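Local coordinates for protein 1,3-1,4-beta-glucanase (Hordeum vulgare, PDB 1AQ0) that hydrolyses beta-1,4-glucosidic linkages in mixed-linkage 1,3-1,4-beta-D-glucans, as a family 17 glycoside hydrolase, at residues A[5-10]-A[37-42]; A[17-22]-A[46-51]; A[71-76]-A[110-115]; A[104-109]-A[152-157]. One frame throughout, in Å; residues are numbered along the deposited sequence.

How the contacts relate
From the N terminus, contact 1 closes a loop from residues 5-10, just after strand 2-4, to helix 37-43. Before that loop closes, helix 15-25 has opened contact 2, which closes at residues 46-51, leading into strand 49-54; the two contacts cross along the chain and touch through Tyr5 with Val18 and Ala42 with Val19. Further on, contact 3 joins helix 66-78 to helix 102-115, and contact 4 joins helix 102-115 to helix 145-161. These cross too, because 104-109 opens contact 4 before 110-115 closes contact 3; His110 packs near Phe157. Leu40 and Asn76 bring contacts 1 and 3 together. Contacts 1 and 2 tie early loops and a strand entry to helices; contacts 3 and 4 join outer helices side by side.

Contact 1. Residues A[5-10]-A[37-42]; sequences YGMSAN and QAALQA
A chi1 of -174° swings the Tyr5 ring beside its own carbonyl carbon and out to Ala39, and Met7, its CG beside the backbone N (chi1 -60°) and the chain extended from there, brings its terminal methyl to the same alanine. In the (beta/alpha)8 barrel of this family, residues 5-10 lie in the loop after strand 2-4, while Ala39 lies on helix 37-43, which follows the neighbouring strand 29-32. The contact therefore joins the exit of one strand to the helix that follows the next, and it is purely apolar. Ala39 CB lies obliquely to the Tyr5 ring, 4.2 Å from Tyr5 CE2. Leu32, on strand 29-32, touches both Tyr5 and Met7, and a backbone hydrogen bond to Arg31 ties Tyr5 to the same strand. On the helix, Ala39 N is hydrogen-bonded to Asn36 OD1. The extended Met7 chain lies with its CE over the centre of the Tyr5 ring, 3.6 Å above the plane, in the manner of a CH-pi contact, and the same methyl, Met7 CE, reaches Ala39 CB at 4.0 Å.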
loop_
_atom_site.group_PDB
_atom_site.type_symbol
_atom_site.label_atom_id
_atom_site.label_comp_id
_atom_site.label_asym_id
_atom_site.label_seq_id
_atom_site.Cartn_x
_atom_site.Cartn_y
_atom_site.Cartn_z
ATOM N N TYR A 5 0.261 -20.849 17.578
ATOM C CA TYR A 5 0.159 -22.166 18.186
ATOM C C TYR A 5 1.070 -22.216 19.421
ATOM O O TYR A 5 2.195 -22.718 19.355
ATOM C CB TYR A 5 0.558 -23.209 17.138
ATOM C CG TYR A 5 0.401 -24.670 17.501
ATOM C CD1 TYR A 5 -0.045 -25.081 18.761
ATOM C CD2 TYR A 5 0.738 -25.652 16.572
ATOM C CE1 TYR A 5 -0.140 -26.437 19.081
ATOM C CE2 TYR A 5 0.646 -27.001 16.878
ATOM C CZ TYR A 5 0.211 -27.389 18.129
ATOM O OH TYR A 5 0.146 -28.736 18.410
ATOM N N GLY A 6 0.599 -21.619 20.517
ATOM C CA GLY A 6 1.353 -21.618 21.759
ATOM C C GLY A 6 1.319 -23.004 22.389
ATOM O O GLY A 6 0.280 -23.672 22.371
ATOM N N MET A 7 2.431 -23.421 22.995
ATOM C CA MET A 7 2.510 -24.750 23.593
ATOM C C MET A 7 2.886 -24.799 25.080
ATOM O O MET A 7 3.357 -25.825 25.561
ATOM C CB MET A 7 3.483 -25.616 22.785
ATOM C CG MET A 7 3.096 -25.819 21.330
ATOM S SD MET A 7 4.378 -26.689 20.408
ATOM C CE MET A 7 3.774 -26.553 18.751
ATOM N N SER A 8 2.670 -23.712 25.812
ATOM C CA SER A 8 3.000 -23.691 27.238
ATOM C C SER A 8 1.850 -24.294 28.035
ATOM O O SER A 8 1.155 -23.603 28.772
ATOM C CB SER A 8 3.287 -22.261 27.714
ATOM O OG SER A 8 4.305 -21.660 26.931
ATOM N N ALA A 9 1.661 -25.596 27.877
ATOM C CA ALA A 9 0.595 -26.305 28.556
ATOM C C ALA A 9 0.935 -27.787 28.565
ATOM O O ALA A 9 1.746 -28.246 27.760
ATOM C CB ALA A 9 -0.734 -26.065 27.835
ATOM N N ASN A 10 0.285 -28.539 29.445
ATOM C CA ASN A 10 0.547 -29.970 29.554
ATOM C C ASN A 10 -0.640 -30.843 29.171
ATOM O O ASN A 10 -0.606 -32.062 29.374
ATOM C CB ASN A 10 0.976 -30.308 30.984
ATOM C CG ASN A 10 -0.077 -29.933 32.020
ATOM O OD1 ASN A 10 -1.267 -29.826 31.717
ATOM N ND2 ASN A 10 0.365 -29.716 33.250
ATOM N N GLN A 37 9.306 -30.237 16.395
ATOM C CA GLN A 37 9.356 -31.360 15.475
ATOM C C GLN A 37 8.024 -32.024 15.176
ATOM O O GLN A 37 7.750 -32.343 14.029
ATOM C CB GLN A 37 10.368 -32.393 15.983
ATOM C CG GLN A 37 11.792 -31.850 16.030
ATOM C CD GLN A 37 12.677 -32.583 17.018
ATOM O OE1 GLN A 37 12.759 -32.209 18.193
ATOM N NE2 GLN A 37 13.344 -33.635 16.549
ATOM N N ALA A 38 7.212 -32.254 16.198
ATOM C CA ALA A 38 5.915 -32.886 16.000
ATOM C C ALA A 38 5.035 -32.007 15.104
ATOM O O ALA A 38 4.379 -32.491 14.175
ATOM C CB ALA A 38 5.245 -33.114 17.342
ATOM N N ALA A 39 5.045 -30.705 15.376
ATOM C CA ALA A 39 4.260 -29.752 14.604
ATOM C C ALA A 39 4.750 -29.631 13.165
ATOM O O ALA A 39 3.945 -29.657 12.234
ATOM C CB ALA A 39 4.263 -28.390 15.279
ATOM N N LEU A 40 6.061 -29.513 12.977
ATOM C CA LEU A 40 6.621 -29.382 11.633
ATOM C C LEU A 40 6.379 -30.632 10.791
ATOM O O LEU A 40 6.142 -30.539 9.591
ATOM C CB LEU A 40 8.107 -29.018 11.691
ATOM C CG LEU A 40 8.378 -27.604 12.209
ATOM C CD1 LEU A 40 9.859 -27.362 12.330
ATOM C CD2 LEU A 40 7.758 -26.584 11.269
ATOM N N GLN A 41 6.374 -31.795 11.436
ATOM C CA GLN A 41 6.125 -33.053 10.735
ATOM C C GLN A 41 4.656 -33.115 10.305
ATOM O O GLN A 41 4.350 -33.470 9.167
ATOM C CB GLN A 41 6.496 -34.250 11.633
ATOM C CG GLN A 41 8.022 -34.447 11.793
ATOM C CD GLN A 41 8.428 -35.279 13.015
ATOM O OE1 GLN A 41 7.790 -36.279 13.348
ATOM N NE2 GLN A 41 9.505 -34.864 13.679
ATOM N N ALA A 42 3.764 -32.678 11.189
ATOM C CA ALA A 42 2.324 -32.690 10.934
ATOM C C ALA A 42 1.790 -31.625 9.964
ATOM O O ALA A 42 0.787 -31.852 9.289
ATOM C CB ALA A 42 1.572 -32.607 12.250
#

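Contact 2. Residues A[17-22]-A[46-51]; sequences TVVSMF and TGINVV
Thr46, whose methyl packs against Val19, has a hydroxyl oxygen with two partners, one of them weak. OG1 is hydrogen-bonded to Val43 O at the end of helix 37-43, and Thr46 OG1 also accepts a long, weak bond from Ile48 N, 3.4 Å away but nearly straight at 164°, in the manner of an ST turn. The side-chain torsion explains the division of labour: with OG1 set between the backbone N and the carbonyl carbon (chi1 61°), CG2 is left anti to the carbonyl carbon and faces the helix. There Thr46 CG2 meets Val19 CG1 at 3.9 Å, the two side chains crossing at a slant. At the positive phi of Gly47 a side chain would run into the carbonyl oxygen of Thr46.

The turn leads into strand 49-54 of the parallel barrel sheet, and the helix facing it, 15-25, belongs to the beta-alpha-beta crossover between strands 2-4 and 29-32. Helix 15-25 thus reaches past strand 29-32 to the entry of the next strand along.

Ile48 carries the rest of the contact through the tip of its longer branch. Ile48 CD1 sits 3.6 Å from Phe22 CB and lies obliquely to the phenyl ring, whose edge has Val18 O in its plane. The same methyl, Ile48 CD1, comes to 4.2 Å from Val19 CG1, about one helical turn away from the phenylalanine. Met30, on the intervening strand, touches Val19, Phe22 and Ile48 alike, and Ala42 adds a further apolar neighbour beside Val19.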
loop_
_atom_site.group_PDB
_atom_site.type_symbol
_atom_site.label_atom_id
_atom_site.label_comp_id
_atom_site.label_asym_id
_atom_site.label_seq_id
_atom_site.Cartn_x
_atom_site.Cartn_y
_atom_site.Cartn_z
ATOM N N THR A 17 -3.581 -33.450 15.392
ATOM C CA THR A 17 -4.976 -33.107 15.637
ATOM C C THR A 17 -5.132 -31.588 15.517
ATOM O O THR A 17 -6.108 -31.096 14.944
ATOM C CB THR A 17 -5.405 -33.564 17.038
ATOM O OG1 THR A 17 -5.220 -34.980 17.139
ATOM C CG2 THR A 17 -6.859 -33.210 17.313
ATOM N N VAL A 18 -4.149 -30.851 16.025
ATOM C CA VAL A 18 -4.180 -29.397 15.966
ATOM C C VAL A 18 -4.171 -28.953 14.506
ATOM O O VAL A 18 -4.960 -28.098 14.106
ATOM C CB VAL A 18 -2.998 -28.763 16.736
ATOM C CG1 VAL A 18 -3.064 -27.237 16.651
ATOM C CG2 VAL A 18 -3.034 -29.202 18.201
ATOM N N VAL A 19 -3.325 -29.579 13.696
ATOM C CA VAL A 19 -3.257 -29.243 12.283
ATOM C C VAL A 19 -4.617 -29.520 11.629
ATOM O O VAL A 19 -5.075 -28.737 10.796
ATOM C CB VAL A 19 -2.095 -29.982 11.585
ATOM C CG1 VAL A 19 -2.221 -29.893 10.076
ATOM C CG2 VAL A 19 -0.775 -29.359 12.012
ATOM N N SER A 20 -5.299 -30.579 12.060
ATOM C CA SER A 20 -6.621 -30.890 11.521
ATOM C C SER A 20 -7.594 -29.768 11.851
ATOM O O SER A 20 -8.442 -29.421 11.030
ATOM C CB SER A 20 -7.170 -32.207 12.082
ATOM O OG SER A 20 -6.597 -33.320 11.420
ATOM N N MET A 21 -7.487 -29.227 13.063
ATOM C CA MET A 21 -8.350 -28.132 13.495
ATOM C C MET A 21 -8.103 -26.874 12.657
ATOM O O MET A 21 -9.030 -26.114 12.382
ATOM C CB MET A 21 -8.136 -27.835 14.975
ATOM C CG MET A 21 -8.646 -28.917 15.913
ATOM S SD MET A 21 -8.149 -28.602 17.628
ATOM C CE MET A 21 -9.314 -27.352 18.082
ATOM N N PHE A 22 -6.853 -26.644 12.266
ATOM C CA PHE A 22 -6.523 -25.489 11.429
ATOM C C PHE A 22 -7.252 -25.629 10.091
ATOM O O PHE A 22 -7.938 -24.699 9.646
ATOM C CB PHE A 22 -5.010 -25.391 11.189
ATOM C CG PHE A 22 -4.283 -24.567 12.215
ATOM C CD1 PHE A 22 -4.176 -24.997 13.535
ATOM C CD2 PHE A 22 -3.715 -23.346 11.863
ATOM C CE1 PHE A 22 -3.518 -24.221 14.487
ATOM C CE2 PHE A 22 -3.059 -22.565 12.810
ATOM C CZ PHE A 22 -2.959 -23.000 14.121
ATOM N N THR A 46 0.222 -29.596 3.880
ATOM C CA THR A 46 -1.142 -29.138 4.143
ATOM C C THR A 46 -1.481 -27.797 3.507
ATOM O O THR A 46 -2.649 -27.415 3.451
ATOM C CB THR A 46 -1.411 -28.994 5.651
ATOM O OG1 THR A 46 -0.511 -28.022 6.199
ATOM C CG2 THR A 46 -1.255 -30.333 6.367
ATOM N N GLY A 47 -0.466 -27.067 3.063
ATOM C CA GLY A 47 -0.713 -25.767 2.464
ATOM C C GLY A 47 -0.774 -24.639 3.484
ATOM O O GLY A 47 -0.844 -23.470 3.107
ATOM N N ILE A 48 -0.768 -24.980 4.770
ATOM C CA ILE A 48 -0.809 -23.973 5.826
ATOM C C ILE A 48 0.538 -23.260 5.856
ATOM O O ILE A 48 1.589 -23.905 5.870
ATOM C CB ILE A 48 -1.107 -24.613 7.210
ATOM C CG1 ILE A 48 -2.488 -25.272 7.191
ATOM C CG2 ILE A 48 -1.057 -23.556 8.317
ATOM C CD1 ILE A 48 -2.791 -26.101 8.404
ATOM N N ASN A 49 0.509 -21.932 5.801
ATOM C CA ASN A 49 1.738 -21.146 5.834
ATOM C C ASN A 49 2.286 -21.171 7.253
ATOM O O ASN A 49 1.533 -21.046 8.219
ATOM C CB ASN A 49 1.483 -19.706 5.388
ATOM C CG ASN A 49 0.970 -19.626 3.967
ATOM O OD1 ASN A 49 1.599 -20.124 3.036
ATOM N ND2 ASN A 49 -0.195 -19.023 3.798
ATOM N N VAL A 50 3.600 -21.300 7.376
ATOM C CA VAL A 50 4.223 -21.385 8.689
ATOM C C VAL A 50 5.251 -20.312 8.980
ATOM O O VAL A 50 6.109 -20.015 8.151
ATOM C CB VAL A 50 4.918 -22.777 8.893
ATOM C CG1 VAL A 50 5.647 -22.830 10.245
ATOM C CG2 VAL A 50 3.898 -23.906 8.812
ATOM N N VAL A 51 5.118 -19.702 10.151
ATOM C CA VAL A 51 6.082 -18.723 10.636
ATOM C C VAL A 51 6.785 -19.515 11.748
ATOM O O VAL A 51 6.139 -19.950 12.699
ATOM C CB VAL A 51 5.398 -17.483 11.258
ATOM C CG1 VAL A 51 6.439 -16.594 11.943
ATOM C CG2 VAL A 51 4.666 -16.703 10.191
#

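Contact 3. Residues A[71-76]-A[110-115]; sequences SWVKSN and HGALVA
Val73 divides its two methyls between two consecutive residues of the facing helix. Val73 CG2 rests on Ala112 CB at 3.7 Å, and Val73 CG1 meets Leu113 CD2 at 3.9 Å, the valine and leucine side chains crossing at a slant. The split follows from the valine torsion, which sets CG1 anti to the backbone N (chi1 168°) and CG2 anti to the carbonyl carbon. The small Ala112 is consistent with the close backbones here: CA of Val73 and CA of Ala112 are 6.7 Å apart. Leu113 joins from the flank, the end of its side chain reaching nearer than its first bond would suggest.

Behind the valine, polar side chains of the same helix bond back to its carbonyls. Ser71 O is gripped twice by Ser75, by Ser75 N at 2.9 Å and by Ser75 OG at 3.2 Å, from opposite faces of the carbonyl plane. One residue on, Asn76 ND2 makes a weak bond to Trp72 O, bent to 125°, while lying over one face of the indole toward its rim. The backbone widens into a pi-type turn at 74-76.

Farther out, this is helix-helix packing on the outside of the (beta/alpha)8 barrel, joining the helices that follow strands 49-54 and 84-92. Trp72 and Leu113 both reach inward to Val88 on strand 84-92, and Leu113 continues to Val123 on strand 122-128.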
loop_
_atom_site.group_PDB
_atom_site.type_symbol
_atom_site.label_atom_id
_atom_site.label_comp_id
_atom_site.label_asym_id
_atom_site.label_seq_id
_atom_site.Cartn_x
_atom_site.Cartn_y
_atom_site.Cartn_z
ATOM N N SER A 71 23.574 -24.641 10.599
ATOM C CA SER A 71 23.158 -25.903 11.193
ATOM C C SER A 71 21.692 -25.801 11.632
ATOM O O SER A 71 20.906 -26.730 11.417
ATOM C CB SER A 71 24.065 -26.248 12.378
ATOM O OG SER A 71 23.813 -27.557 12.859
ATOM N N TRP A 72 21.316 -24.655 12.197
ATOM C CA TRP A 72 19.942 -24.432 12.644
ATOM C C TRP A 72 19.002 -24.527 11.440
ATOM O O TRP A 72 17.962 -25.188 11.499
ATOM C CB TRP A 72 19.803 -23.059 13.312
ATOM C CG TRP A 72 18.491 -22.872 14.032
ATOM C CD1 TRP A 72 18.213 -23.203 15.331
ATOM C CD2 TRP A 72 17.263 -22.360 13.479
ATOM N NE1 TRP A 72 16.890 -22.939 15.617
ATOM C CE2 TRP A 72 16.286 -22.424 14.498
ATOM C CE3 TRP A 72 16.896 -21.865 12.218
ATOM C CZ2 TRP A 72 14.961 -22.011 14.296
ATOM C CZ3 TRP A 72 15.576 -21.455 12.017
ATOM C CH2 TRP A 72 14.627 -21.535 13.053
ATOM N N VAL A 73 19.382 -23.877 10.344
ATOM C CA VAL A 73 18.589 -23.895 9.121
ATOM C C VAL A 73 18.498 -25.309 8.546
ATOM O O VAL A 73 17.426 -25.748 8.139
ATOM C CB VAL A 73 19.167 -22.913 8.067
ATOM C CG1 VAL A 73 18.537 -23.144 6.707
ATOM C CG2 VAL A 73 18.923 -21.487 8.514
ATOM N N LYS A 74 19.606 -26.046 8.571
ATOM C CA LYS A 74 19.613 -27.403 8.042
ATOM C C LYS A 74 18.716 -28.358 8.820
ATOM O O LYS A 74 17.971 -29.137 8.222
ATOM C CB LYS A 74 21.033 -27.962 7.988
ATOM C CG LYS A 74 21.089 -29.389 7.498
ATOM C CD LYS A 74 22.512 -29.856 7.292
ATOM C CE LYS A 74 22.525 -31.319 6.874
ATOM N NZ LYS A 74 23.455 -31.601 5.732
ATOM N N SER A 75 18.768 -28.275 10.149
ATOM C CA SER A 75 17.977 -29.144 11.016
ATOM C C SER A 75 16.516 -28.743 11.177
ATOM O O SER A 75 15.649 -29.598 11.366
ATOM C CB SER A 75 18.608 -29.209 12.417
ATOM O OG SER A 75 19.966 -29.607 12.359
ATOM N N ASN A 76 16.229 -27.454 11.082
ATOM C CA ASN A 76 14.866 -27.000 11.309
ATOM C C ASN A 76 14.078 -26.480 10.122
ATOM O O ASN A 76 12.858 -26.336 10.215
ATOM C CB ASN A 76 14.856 -25.974 12.443
ATOM C CG ASN A 76 15.454 -26.525 13.728
ATOM O OD1 ASN A 76 14.957 -27.504 14.282
ATOM N ND2 ASN A 76 16.533 -25.909 14.197
ATOM N N HIS A 110 19.801 -15.382 7.704
ATOM C CA HIS A 110 19.507 -14.947 6.347
ATOM C C HIS A 110 20.531 -15.529 5.364
ATOM O O HIS A 110 20.164 -16.113 4.340
ATOM C CB HIS A 110 19.516 -13.419 6.277
ATOM C CG HIS A 110 19.260 -12.877 4.902
ATOM N ND1 HIS A 110 20.252 -12.292 4.166
ATOM C CD2 HIS A 110 18.119 -12.946 4.163
ATOM C CE1 HIS A 110 19.709 -12.016 2.992
ATOM N NE2 HIS A 110 18.424 -12.393 2.946
ATOM N N GLY A 111 21.812 -15.401 5.703
ATOM C CA GLY A 111 22.865 -15.920 4.848
ATOM C C GLY A 111 22.732 -17.411 4.610
ATOM O O GLY A 111 22.923 -17.889 3.492
ATOM N N ALA A 112 22.383 -18.148 5.658
ATOM C CA ALA A 112 22.217 -19.593 5.567
ATOM C C ALA A 112 21.042 -19.959 4.665
ATOM O O ALA A 112 21.123 -20.916 3.891
ATOM C CB ALA A 112 22.032 -20.191 6.959
ATOM N N LEU A 113 19.949 -19.208 4.766
ATOM C CA LEU A 113 18.769 -19.466 3.940
ATOM C C LEU A 113 19.080 -19.286 2.453
ATOM O O LEU A 113 18.710 -20.125 1.628
ATOM C CB LEU A 113 17.609 -18.564 4.363
ATOM C CG LEU A 113 16.934 -18.982 5.670
ATOM C CD1 LEU A 113 15.992 -17.890 6.140
ATOM C CD2 LEU A 113 16.197 -20.294 5.462
ATOM N N VAL A 114 19.784 -18.211 2.117
ATOM C CA VAL A 114 20.159 -17.934 0.732
ATOM C C VAL A 114 21.015 -19.065 0.143
ATOM O O VAL A 114 20.663 -19.652 -0.882
ATOM C CB VAL A 114 20.911 -16.591 0.632
ATOM C CG1 VAL A 114 21.500 -16.403 -0.762
ATOM C CG2 VAL A 114 19.966 -15.453 0.960
ATOM N N ALA A 115 22.087 -19.419 0.844
ATOM C CA ALA A 115 22.997 -20.472 0.404
ATOM C C ALA A 115 22.311 -21.813 0.154
ATOM O O ALA A 115 22.766 -22.605 -0.679
ATOM C CB ALA A 115 24.120 -20.643 1.420
#

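Contact 4. Residues A[104-109]-A[152-157]; sequences PAMKNV and GPVVQF
Phe157 pushes its ring between Met106 and Lys107, and each of the two takes one side of the ring's far end. Met106 CB lies 3.7 Å from Phe157 CE2, while Lys107 CG lies 3.8 Å from Phe157 CE1, both oblique to the ring. The methionine crosses the phenylalanine at a slant, whereas the lysine runs past it in the opposite direction, touching it through CG. What extends the phenylalanine so far is CG standing anti to its backbone N (chi1 166°). Beyond CB, Met106 puts SD 5.0 Å from the centroid of the Phe157 ring, 52° off the normal, an oblique Met-aromatic contact. The chain then bends at the sulfur and carries Met106 CE to Val154 CG2 at 3.9 Å, the two side chains meeting at about a right angle.

These are neighbouring outer helices of the (beta/alpha)8 barrel, and the two segments run nearly parallel, 20° apart, with axes 11.0 Å from each other. Met106 and Val154 also both touch Thr125 on strand 122-128. Were Phe157 an alanine, the Met106 sulfur would probably lose its ring and Lys107 CG its neighbour, with a gap opened between the helices.

The contact thus rests on apolar packing, with a probably modest sulfur-ring contribution; Lys107 takes part through CG, while its amino end is probably not a source of attraction, with the like-charged Arg160 close by.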
loop_
_atom_site.group_PDB
_atom_site.type_symbol
_atom_site.label_atom_id
_atom_site.label_comp_id
_atom_site.label_asym_id
_atom_site.label_seq_id
_atom_site.Cartn_x
_atom_site.Cartn_y
_atom_site.Cartn_z
ATOM N N PRO A 104 22.984 -9.512 14.262
ATOM C CA PRO A 104 23.966 -10.532 13.867
ATOM C C PRO A 104 23.292 -11.887 13.611
ATOM O O PRO A 104 23.566 -12.552 12.605
ATOM C CB PRO A 104 24.890 -10.593 15.079
ATOM C CG PRO A 104 24.875 -9.195 15.571
ATOM C CD PRO A 104 23.416 -8.828 15.493
ATOM N N ALA A 105 22.384 -12.273 14.508
ATOM C CA ALA A 105 21.667 -13.540 14.374
ATOM C C ALA A 105 20.798 -13.557 13.114
ATOM O O ALA A 105 20.764 -14.555 12.394
ATOM C CB ALA A 105 20.822 -13.803 15.612
ATOM N N MET A 106 20.102 -12.454 12.844
ATOM C CA MET A 106 19.249 -12.376 11.659
ATOM C C MET A 106 20.083 -12.462 10.386
ATOM O O MET A 106 19.699 -13.147 9.437
ATOM C CB MET A 106 18.417 -11.088 11.653
ATOM C CG MET A 106 17.317 -11.030 12.713
ATOM S SD MET A 106 16.241 -9.578 12.506
ATOM C CE MET A 106 16.986 -8.442 13.569
ATOM N N LYS A 107 21.226 -11.777 10.373
ATOM C CA LYS A 107 22.123 -11.785 9.216
ATOM C C LYS A 107 22.605 -13.196 8.935
ATOM O O LYS A 107 22.591 -13.649 7.791
ATOM C CB LYS A 107 23.356 -10.921 9.472
ATOM C CG LYS A 107 23.203 -9.430 9.253
ATOM C CD LYS A 107 24.510 -8.741 9.654
ATOM C CE LYS A 107 25.007 -7.748 8.609
ATOM N NZ LYS A 107 24.348 -6.413 8.712
ATOM N N ASN A 108 23.038 -13.886 9.989
ATOM C CA ASN A 108 23.539 -15.252 9.854
ATOM C C ASN A 108 22.470 -16.226 9.378
ATOM O O ASN A 108 22.742 -17.079 8.534
ATOM C CB ASN A 108 24.182 -15.734 11.164
ATOM C CG ASN A 108 25.516 -15.062 11.441
ATOM O OD1 ASN A 108 26.125 -14.484 10.544
ATOM N ND2 ASN A 108 25.979 -15.138 12.681
ATOM N N VAL A 109 21.250 -16.100 9.901
ATOM C CA VAL A 109 20.159 -16.983 9.484
ATOM C C VAL A 109 19.824 -16.666 8.028
ATOM O O VAL A 109 19.638 -17.564 7.206
ATOM C CB VAL A 109 18.902 -16.798 10.372
ATOM C CG1 VAL A 109 17.753 -17.641 9.847
ATOM C CG2 VAL A 109 19.215 -17.187 11.810
ATOM N N GLY A 152 17.017 0.903 15.257
ATOM C CA GLY A 152 17.574 1.549 14.075
ATOM C C GLY A 152 18.184 0.505 13.159
ATOM O O GLY A 152 17.768 0.367 12.012
ATOM N N PRO A 153 19.192 -0.243 13.635
ATOM C CA PRO A 153 19.865 -1.295 12.864
ATOM C C PRO A 153 18.912 -2.412 12.411
ATOM O O PRO A 153 19.071 -2.959 11.318
ATOM C CB PRO A 153 20.896 -1.827 13.855
ATOM C CG PRO A 153 21.250 -0.608 14.643
ATOM C CD PRO A 153 19.911 0.026 14.896
ATOM N N VAL A 154 17.941 -2.767 13.253
ATOM C CA VAL A 154 16.969 -3.811 12.909
ATOM C C VAL A 154 16.134 -3.380 11.695
ATOM O O VAL A 154 16.067 -4.092 10.693
ATOM C CB VAL A 154 16.033 -4.124 14.111
ATOM C CG1 VAL A 154 14.822 -4.944 13.662
ATOM C CG2 VAL A 154 16.804 -4.879 15.185
ATOM N N VAL A 155 15.525 -2.199 11.784
ATOM C CA VAL A 155 14.699 -1.658 10.706
ATOM C C VAL A 155 15.521 -1.508 9.421
ATOM O O VAL A 155 15.046 -1.832 8.330
ATOM C CB VAL A 155 14.074 -0.296 11.120
ATOM C CG1 VAL A 155 13.418 0.375 9.936
ATOM C CG2 VAL A 155 13.045 -0.509 12.230
ATOM N N GLN A 156 16.770 -1.066 9.562
ATOM C CA GLN A 156 17.661 -0.891 8.414
ATOM C C GLN A 156 17.981 -2.227 7.750
ATOM O O GLN A 156 18.041 -2.318 6.526
ATOM C CB GLN A 156 18.933 -0.140 8.834
ATOM C CG GLN A 156 18.663 1.333 9.171
ATOM C CD GLN A 156 19.732 1.977 10.054
ATOM O OE1 GLN A 156 20.871 1.499 10.136
ATOM N NE2 GLN A 156 19.363 3.074 10.719
ATOM N N PHE A 157 18.143 -3.275 8.555
ATOM C CA PHE A 157 18.420 -4.610 8.025
ATOM C C PHE A 157 17.202 -5.101 7.252
ATOM O O PHE A 157 17.329 -5.661 6.165
ATOM C CB PHE A 157 18.753 -5.591 9.165
ATOM C CG PHE A 157 18.718 -7.046 8.755
ATOM C CD1 PHE A 157 19.797 -7.628 8.097
ATOM C CD2 PHE A 157 17.594 -7.827 9.007
ATOM C CE1 PHE A 157 19.753 -8.961 7.696
ATOM C CE2 PHE A 157 17.545 -9.161 8.608
ATOM C CZ PHE A 157 18.625 -9.725 7.951
#